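Long-range contact in pollen-specific leucine-rich repeat extensin-like protein 1 (Arabidopsis thaliana, PDB 6TME), which probably binds secreted RALF peptide signals through its leucine-rich repeats at the pollen cell wall, helping to keep the growing pollen tube intact: residues Arg43-Trp54 with Ser90-Asp98. Residues are numbered along the deposited sequence; the frame is centred on the assembly and turned at random.
Sequences RLKRAYIALQAW and SVLVVAGID. With SO4 (sulfate ion), chain J; SO4 (sulfate ion), chain P.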
ATOM      1  N   ARG A  43     -21.000  27.058 -10.797  1.00 51.32           N
ATOM      2  CA  ARG A  43     -20.164  26.003 -10.236  1.00 45.95           C
ATOM      3  C   ARG A  43     -20.247  24.711 -11.048  1.00 48.59           C
ATOM      4  O   ARG A  43     -19.219  24.072 -11.320  1.00 45.07           O
ATOM      5  CB  ARG A  43     -20.581  25.784  -8.785  1.00 48.84           C
ATOM      6  CG  ARG A  43     -20.014  24.603  -8.091  1.00 50.66           C
ATOM      7  CD  ARG A  43     -20.430  24.629  -6.625  1.00 49.74           C
ATOM      8  NE  ARG A  43     -20.125  25.904  -5.993  1.00 56.31           N
ATOM      9  CZ  ARG A  43     -19.637  26.035  -4.764  1.00 72.84           C
ATOM     10  NH1 ARG A  43     -19.380  24.960  -4.029  1.00 78.53           N
ATOM     11  NH2 ARG A  43     -19.402  27.246  -4.270  1.00 75.89           N
ATOM     12  N   LEU A  44     -21.458  24.290 -11.437  1.00 41.63           N
ATOM     13  CA  LEU A  44     -21.554  23.053 -12.212  1.00 35.15           C
ATOM     14  C   LEU A  44     -21.057  23.241 -13.645  1.00 32.08           C
ATOM     15  O   LEU A  44     -20.610  22.276 -14.266  1.00 34.05           O
ATOM     16  CB  LEU A  44     -22.982  22.506 -12.194  1.00 21.14           C
ATOM     17  CG  LEU A  44     -23.358  21.858 -10.846  1.00 39.55           C
ATOM     18  CD1 LEU A  44     -24.832  21.500 -10.760  1.00 40.60           C
ATOM     19  CD2 LEU A  44     -22.518  20.619 -10.560  1.00 37.80           C
ATOM     20  N   LYS A  45     -21.108  24.468 -14.164  1.00 22.06           N
ATOM     21  CA  LYS A  45     -20.467  24.780 -15.431  1.00 29.54           C
ATOM     22  C   LYS A  45     -18.967  24.491 -15.375  1.00 33.27           C
ATOM     23  O   LYS A  45     -18.395  23.927 -16.314  1.00 32.22           O
ATOM     24  CB  LYS A  45     -20.732  26.246 -15.771  1.00 35.03           C
ATOM     25  CG  LYS A  45     -19.988  26.738 -16.987  1.00 46.04           C
ATOM     26  CD  LYS A  45     -20.416  28.139 -17.411  1.00 48.30           C
ATOM     27  CE  LYS A  45     -19.725  28.523 -18.723  1.00 50.21           C
ATOM     28  NZ  LYS A  45     -19.731  29.986 -19.001  1.00 50.13           N
ATOM     29  N   ARG A  46     -18.321  24.867 -14.276  1.00 35.70           N
ATOM     30  CA  ARG A  46     -16.919  24.524 -14.080  1.00 35.93           C
ATOM     31  C   ARG A  46     -16.710  23.009 -14.116  1.00 37.46           C
ATOM     32  O   ARG A  46     -15.729  22.521 -14.697  1.00 34.02           O
ATOM     33  CB  ARG A  46     -16.445  25.129 -12.766  1.00 35.89           C
ATOM     34  CG  ARG A  46     -15.964  26.559 -12.926  1.00 44.01           C
ATOM     35  CD  ARG A  46     -15.937  27.268 -11.609  1.00 56.73           C
ATOM     36  NE  ARG A  46     -15.187  26.505 -10.613  1.00 72.75           N
ATOM     37  CZ  ARG A  46     -15.581  26.353  -9.352  1.00 79.14           C
ATOM     38  NH1 ARG A  46     -16.703  26.932  -8.939  1.00 74.00           N
ATOM     39  NH2 ARG A  46     -14.849  25.640  -8.501  1.00 80.06           N
ATOM     40  N   ALA A  47     -17.642  22.240 -13.549  1.00 35.28           N
ATOM     41  CA  ALA A  47     -17.517  20.786 -13.649  1.00 35.37           C
ATOM     42  C   ALA A  47     -17.737  20.319 -15.076  1.00 33.04           C
ATOM     43  O   ALA A  47     -17.054  19.398 -15.542  1.00 35.61           O
ATOM     44  CB  ALA A  47     -18.494  20.077 -12.711  1.00 27.53           C
ATOM     45  N   TYR A  48     -18.694  20.941 -15.777  1.00 24.52           N
ATOM     46  CA  TYR A  48     -18.991  20.570 -17.156  1.00 23.84           C
ATOM     47  C   TYR A  48     -17.763  20.744 -18.042  1.00 22.65           C
ATOM     48  O   TYR A  48     -17.423  19.861 -18.834  1.00 27.22           O
ATOM     49  CB  TYR A  48     -20.157  21.415 -17.695  1.00 23.21           C
ATOM     50  CG  TYR A  48     -20.407  21.207 -19.179  1.00 29.29           C
ATOM     51  CD1 TYR A  48     -21.063  20.065 -19.634  1.00 28.24           C
ATOM     52  CD2 TYR A  48     -19.955  22.130 -20.129  1.00 24.90           C
ATOM     53  CE1 TYR A  48     -21.292  19.856 -20.967  1.00 24.87           C
ATOM     54  CE2 TYR A  48     -20.178  21.925 -21.481  1.00 24.89           C
ATOM     55  CZ  TYR A  48     -20.849  20.780 -21.892  1.00 33.37           C
ATOM     56  OH  TYR A  48     -21.073  20.523 -23.230  1.00 31.47           O
ATOM     57  N   ILE A  49     -17.104  21.899 -17.935  1.00 22.03           N
ATOM     58  CA  ILE A  49     -15.908  22.166 -18.731  1.00 23.68           C
ATOM     59  C   ILE A  49     -14.807  21.144 -18.415  1.00 35.30           C
ATOM     60  O   ILE A  49     -14.188  20.565 -19.322  1.00 31.79           O
ATOM     61  CB  ILE A  49     -15.444  23.614 -18.486  1.00 28.03           C
ATOM     62  CG1 ILE A  49     -16.461  24.606 -19.079  1.00 29.82           C
ATOM     63  CG2 ILE A  49     -14.022  23.842 -19.039  1.00 23.18           C
ATOM     64  CD1 ILE A  49     -16.351  26.058 -18.509  1.00 30.98           C
ATOM     65  N   ALA A  50     -14.561  20.900 -17.122  1.00 35.08           N
ATOM     66  CA  ALA A  50     -13.601  19.882 -16.699  1.00 28.40           C
ATOM     67  C   ALA A  50     -13.882  18.532 -17.344  1.00 32.75           C
ATOM     68  O   ALA A  50     -12.976  17.893 -17.906  1.00 26.10           O
ATOM     69  CB  ALA A  50     -13.623  19.744 -15.177  1.00 28.63           C
ATOM     70  N   LEU A  51     -15.136  18.079 -17.276  1.00 27.96           N
ATOM     71  CA  LEU A  51     -15.416  16.722 -17.729  1.00 32.58           C
ATOM     72  C   LEU A  51     -15.381  16.631 -19.244  1.00 31.54           C
ATOM     73  O   LEU A  51     -14.970  15.604 -19.790  1.00 31.44           O
ATOM     74  CB  LEU A  51     -16.758  16.239 -17.191  1.00 26.51           C
ATOM     75  CG  LEU A  51     -16.794  16.060 -15.676  1.00 27.30           C
ATOM     76  CD1 LEU A  51     -18.258  15.978 -15.187  1.00 21.93           C
ATOM     77  CD2 LEU A  51     -15.967  14.857 -15.220  1.00 26.14           C
ATOM     78  N   GLN A  52     -15.805  17.695 -19.940  1.00 27.05           N
ATOM     79  CA  GLN A  52     -15.709  17.692 -21.398  1.00 32.98           C
ATOM     80  C   GLN A  52     -14.254  17.783 -21.860  1.00 27.83           C
ATOM     81  O   GLN A  52     -13.890  17.176 -22.875  1.00 26.49           O
ATOM     82  CB  GLN A  52     -16.540  18.831 -22.021  1.00 27.66           C
ATOM     83  CG  GLN A  52     -18.074  18.635 -21.981  1.00 29.04           C
ATOM     84  CD  GLN A  52     -18.509  17.343 -22.658  1.00 36.40           C
ATOM     85  OE1 GLN A  52     -17.966  16.971 -23.689  1.00 40.04           O
ATOM     86  NE2 GLN A  52     -19.489  16.654 -22.078  1.00 38.12           N
ATOM     87  N   ALA A  53     -13.409  18.544 -21.145  1.00 16.16           N
ATOM     88  CA  ALA A  53     -11.989  18.535 -21.492  1.00 20.32           C
ATOM     89  C   ALA A  53     -11.391  17.146 -21.280  1.00 28.48           C
ATOM     90  O   ALA A  53     -10.528  16.717 -22.051  1.00 30.21           O
ATOM     91  CB  ALA A  53     -11.227  19.579 -20.678  1.00 21.60           C
ATOM     92  N   TRP A  54     -11.871  16.413 -20.269  1.00 30.92           N
ATOM     93  CA  TRP A  54     -11.353  15.071 -20.006  1.00 35.16           C
ATOM     94  C   TRP A  54     -11.787  14.092 -21.093  1.00 34.07           C
ATOM     95  O   TRP A  54     -10.964  13.327 -21.622  1.00 26.35           O
ATOM     96  CB  TRP A  54     -11.811  14.597 -18.624  1.00 26.95           C
ATOM     97  CG  TRP A  54     -10.958  13.516 -18.025  1.00 35.61           C
ATOM     98  CD1 TRP A  54      -9.771  13.031 -18.514  1.00 30.44           C
ATOM     99  CD2 TRP A  54     -11.227  12.778 -16.824  1.00 30.41           C
ATOM    100  NE1 TRP A  54      -9.297  12.035 -17.698  1.00 33.28           N
ATOM    101  CE2 TRP A  54     -10.164  11.864 -16.649  1.00 31.40           C
ATOM    102  CE3 TRP A  54     -12.272  12.790 -15.888  1.00 23.33           C
ATOM    103  CZ2 TRP A  54     -10.114  10.971 -15.573  1.00 26.83           C
ATOM    104  CZ3 TRP A  54     -12.219  11.912 -14.811  1.00 26.91           C
ATOM    105  CH2 TRP A  54     -11.147  11.013 -14.660  1.00 27.38           C
ATOM    106  N   SER A  90     -27.902  22.948   0.485  1.00 45.22           N
ATOM    107  CA  SER A  90     -28.797  23.328  -0.599  1.00 42.38           C
ATOM    108  C   SER A  90     -28.073  23.522  -1.933  1.00 40.57           C
ATOM    109  O   SER A  90     -28.731  23.689  -2.967  1.00 38.60           O
ATOM    110  CB  SER A  90     -29.533  24.611  -0.228  1.00 40.80           C
ATOM    111  OG  SER A  90     -28.658  25.709  -0.362  1.00 51.33           O
ATOM    112  N   VAL A  91     -26.746  23.511  -1.937  1.00 34.28           N
ATOM    113  CA  VAL A  91     -25.954  23.596  -3.158  1.00 36.11           C
ATOM    114  C   VAL A  91     -25.511  22.199  -3.589  1.00 40.27           C
ATOM    115  O   VAL A  91     -25.123  21.365  -2.755  1.00 43.32           O
ATOM    116  CB  VAL A  91     -24.751  24.532  -2.959  1.00 36.12           C
ATOM    117  CG1 VAL A  91     -23.848  24.507  -4.203  1.00 33.66           C
ATOM    118  CG2 VAL A  91     -25.262  25.947  -2.656  1.00 31.53           C
ATOM    119  N   LEU A  92     -25.594  21.943  -4.894  1.00 31.47           N
ATOM    120  CA  LEU A  92     -25.211  20.684  -5.524  1.00 40.78           C
ATOM    121  C   LEU A  92     -23.799  20.810  -6.074  1.00 40.06           C
ATOM    122  O   LEU A  92     -23.507  21.780  -6.779  1.00 37.08           O
ATOM    123  CB  LEU A  92     -26.168  20.340  -6.668  1.00 37.01           C
ATOM    124  CG  LEU A  92     -26.032  18.964  -7.338  1.00 35.71           C
ATOM    125  CD1 LEU A  92     -26.380  17.849  -6.358  1.00 31.62           C
ATOM    126  CD2 LEU A  92     -26.916  18.882  -8.586  1.00 39.36           C
ATOM    127  N   VAL A  93     -22.932  19.828  -5.761  1.00 29.82           N
ATOM    128  CA  VAL A  93     -21.536  19.828  -6.208  1.00 29.84           C
ATOM    129  C   VAL A  93     -21.144  18.440  -6.698  1.00 25.13           C
ATOM    130  O   VAL A  93     -21.737  17.429  -6.305  1.00 27.96           O
ATOM    131  CB  VAL A  93     -20.546  20.278  -5.098  1.00 28.89           C
ATOM    132  CG1 VAL A  93     -20.928  21.641  -4.515  1.00 26.43           C
ATOM    133  CG2 VAL A  93     -20.428  19.218  -3.994  1.00 28.87           C
ATOM    134  N   VAL A  94     -20.148  18.401  -7.583  1.00 27.61           N
ATOM    135  CA  VAL A  94     -19.506  17.152  -7.988  1.00 26.96           C
ATOM    136  C   VAL A  94     -18.470  16.810  -6.920  1.00 25.51           C
ATOM    137  O   VAL A  94     -17.455  17.499  -6.776  1.00 25.70           O
ATOM    138  CB  VAL A  94     -18.860  17.260  -9.377  1.00 29.63           C
ATOM    139  CG1 VAL A  94     -18.013  16.020  -9.673  1.00 21.94           C
ATOM    140  CG2 VAL A  94     -19.923  17.442 -10.464  1.00 34.76           C
ATOM    141  N   ALA A  95     -18.726  15.746  -6.169  1.00 21.57           N
ATOM    142  CA  ALA A  95     -17.937  15.401  -4.998  1.00 18.47           C
ATOM    143  C   ALA A  95     -17.089  14.173  -5.218  1.00 26.84           C
ATOM    144  O   ALA A  95     -16.167  13.916  -4.425  1.00 25.92           O
ATOM    145  CB  ALA A  95     -18.852  15.155  -3.778  1.00 19.35           C
ATOM    146  N   GLY A  96     -17.376  13.414  -6.264  1.00 23.85           N
ATOM    147  CA  GLY A  96     -16.710  12.153  -6.465  1.00 27.17           C
ATOM    148  C   GLY A  96     -16.616  11.771  -7.925  1.00 29.09           C
ATOM    149  O   GLY A  96     -17.499  12.074  -8.731  1.00 26.56           O
ATOM    150  N   ILE A  97     -15.516  11.116  -8.262  1.00 21.28           N
ATOM    151  CA  ILE A  97     -15.304  10.521  -9.562  1.00 19.33           C
ATOM    152  C   ILE A  97     -14.923   9.075  -9.304  1.00 21.42           C
ATOM    153  O   ILE A  97     -14.091   8.802  -8.439  1.00 28.58           O
ATOM    154  CB  ILE A  97     -14.197  11.260 -10.327  1.00 18.60           C
ATOM    155  CG1 ILE A  97     -14.612  12.716 -10.552  1.00 21.50           C
ATOM    156  CG2 ILE A  97     -13.847  10.501 -11.591  1.00 22.67           C
ATOM    157  CD1 ILE A  97     -15.635  12.902 -11.647  1.00 26.26           C
ATOM    158  N   ASP A  98     -15.571   8.151  -9.999  1.00 23.45           N
ATOM    159  CA  ASP A  98     -15.260   6.739  -9.824  1.00 21.82           C
ATOM    160  C   ASP A  98     -15.440   6.064 -11.176  1.00 22.77           C
ATOM    161  O   ASP A  98     -16.568   5.805 -11.589  1.00 32.23           O
ATOM    162  CB  ASP A  98     -16.112   6.081  -8.756  1.00 17.61           C
ATOM    163  CG  ASP A  98     -15.611   4.682  -8.389  1.00 35.30           C
ATOM    164  OD1 ASP A  98     -14.917   4.034  -9.218  1.00 29.77           O
ATOM    165  OD2 ASP A  98     -15.899   4.231  -7.253  1.00 49.00           O
TER
HETATM  166  S   SO4 J 504     -21.792  29.234  -6.774  1.00 76.37           S
HETATM  167  O1  SO4 J 504     -22.307  27.962  -7.269  1.00 67.86           O
HETATM  168  O2  SO4 J 504     -22.537  30.326  -7.406  1.00 88.09           O
HETATM  169  O3  SO4 J 504     -21.950  29.343  -5.313  1.00 65.66           O
HETATM  170  O4  SO4 J 504     -20.383  29.317  -7.159  1.00 71.46           O
HETATM  171  S   SO4 P 510     -19.673  32.025 -16.120  1.00113.96           S
HETATM  172  O1  SO4 P 510     -19.012  31.535 -17.325  1.00107.82           O
HETATM  173  O2  SO4 P 510     -21.121  31.838 -16.223  1.00116.02           O
HETATM  174  O3  SO4 P 510     -19.376  33.448 -15.962  1.00113.50           O
HETATM  175  O4  SO4 P 510     -19.170  31.285 -14.963  1.00116.95           O
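L44 overlaps two strand residues with its two methyl branches. L44 CD1 meets L92 CD2 at 4.0 Å. L44 CD2 lies 4.1 Å from V94 CG2. The same V94 methyl sits 3.7 Å from CB of A47, one helical turn on, so it is shared by two helix residues. V94 has CG1 anti to the backbone N (chi1 171°), and this leaves CG2 to face the helix. With an alanine in place of this leucine, L92 CD2 is likely to lose its helix partner, and a gap would probably open beside V94. The helix, 43-56, belongs to the N-terminal cap of the leucine-rich repeat solenoid. The axes of 43-54 and 92-98 run 39° apart and come within 8.5 Å. Strand 80-85 pairs antiparallel with 92-98, and the V94 side chain also touches V80 and C82. Further along, I97 is shared in turn. Its CD1 touches CD2 of L51 at 4.1 Å, while its CG2 comes to the edge of the W54 ring, 3.9 Å from CZ3. F58 packs edge-to-face with that ring, and F128 also meets it. No hydrogen bond joins the two segments. At the start of the helix, R43 lies alongside V93, with R43 CD 3.7 Å from V93 CG1. V91 CG1 covers one face of the guanidinium, and V93 CG1 is at its edge. The R43 side chain bends at chi3 (-52°), and R43 NE gives a long, bent hydrogen bond of 3.3 Å to O1 of a sulfate ion, probably from the crystallisation liquor.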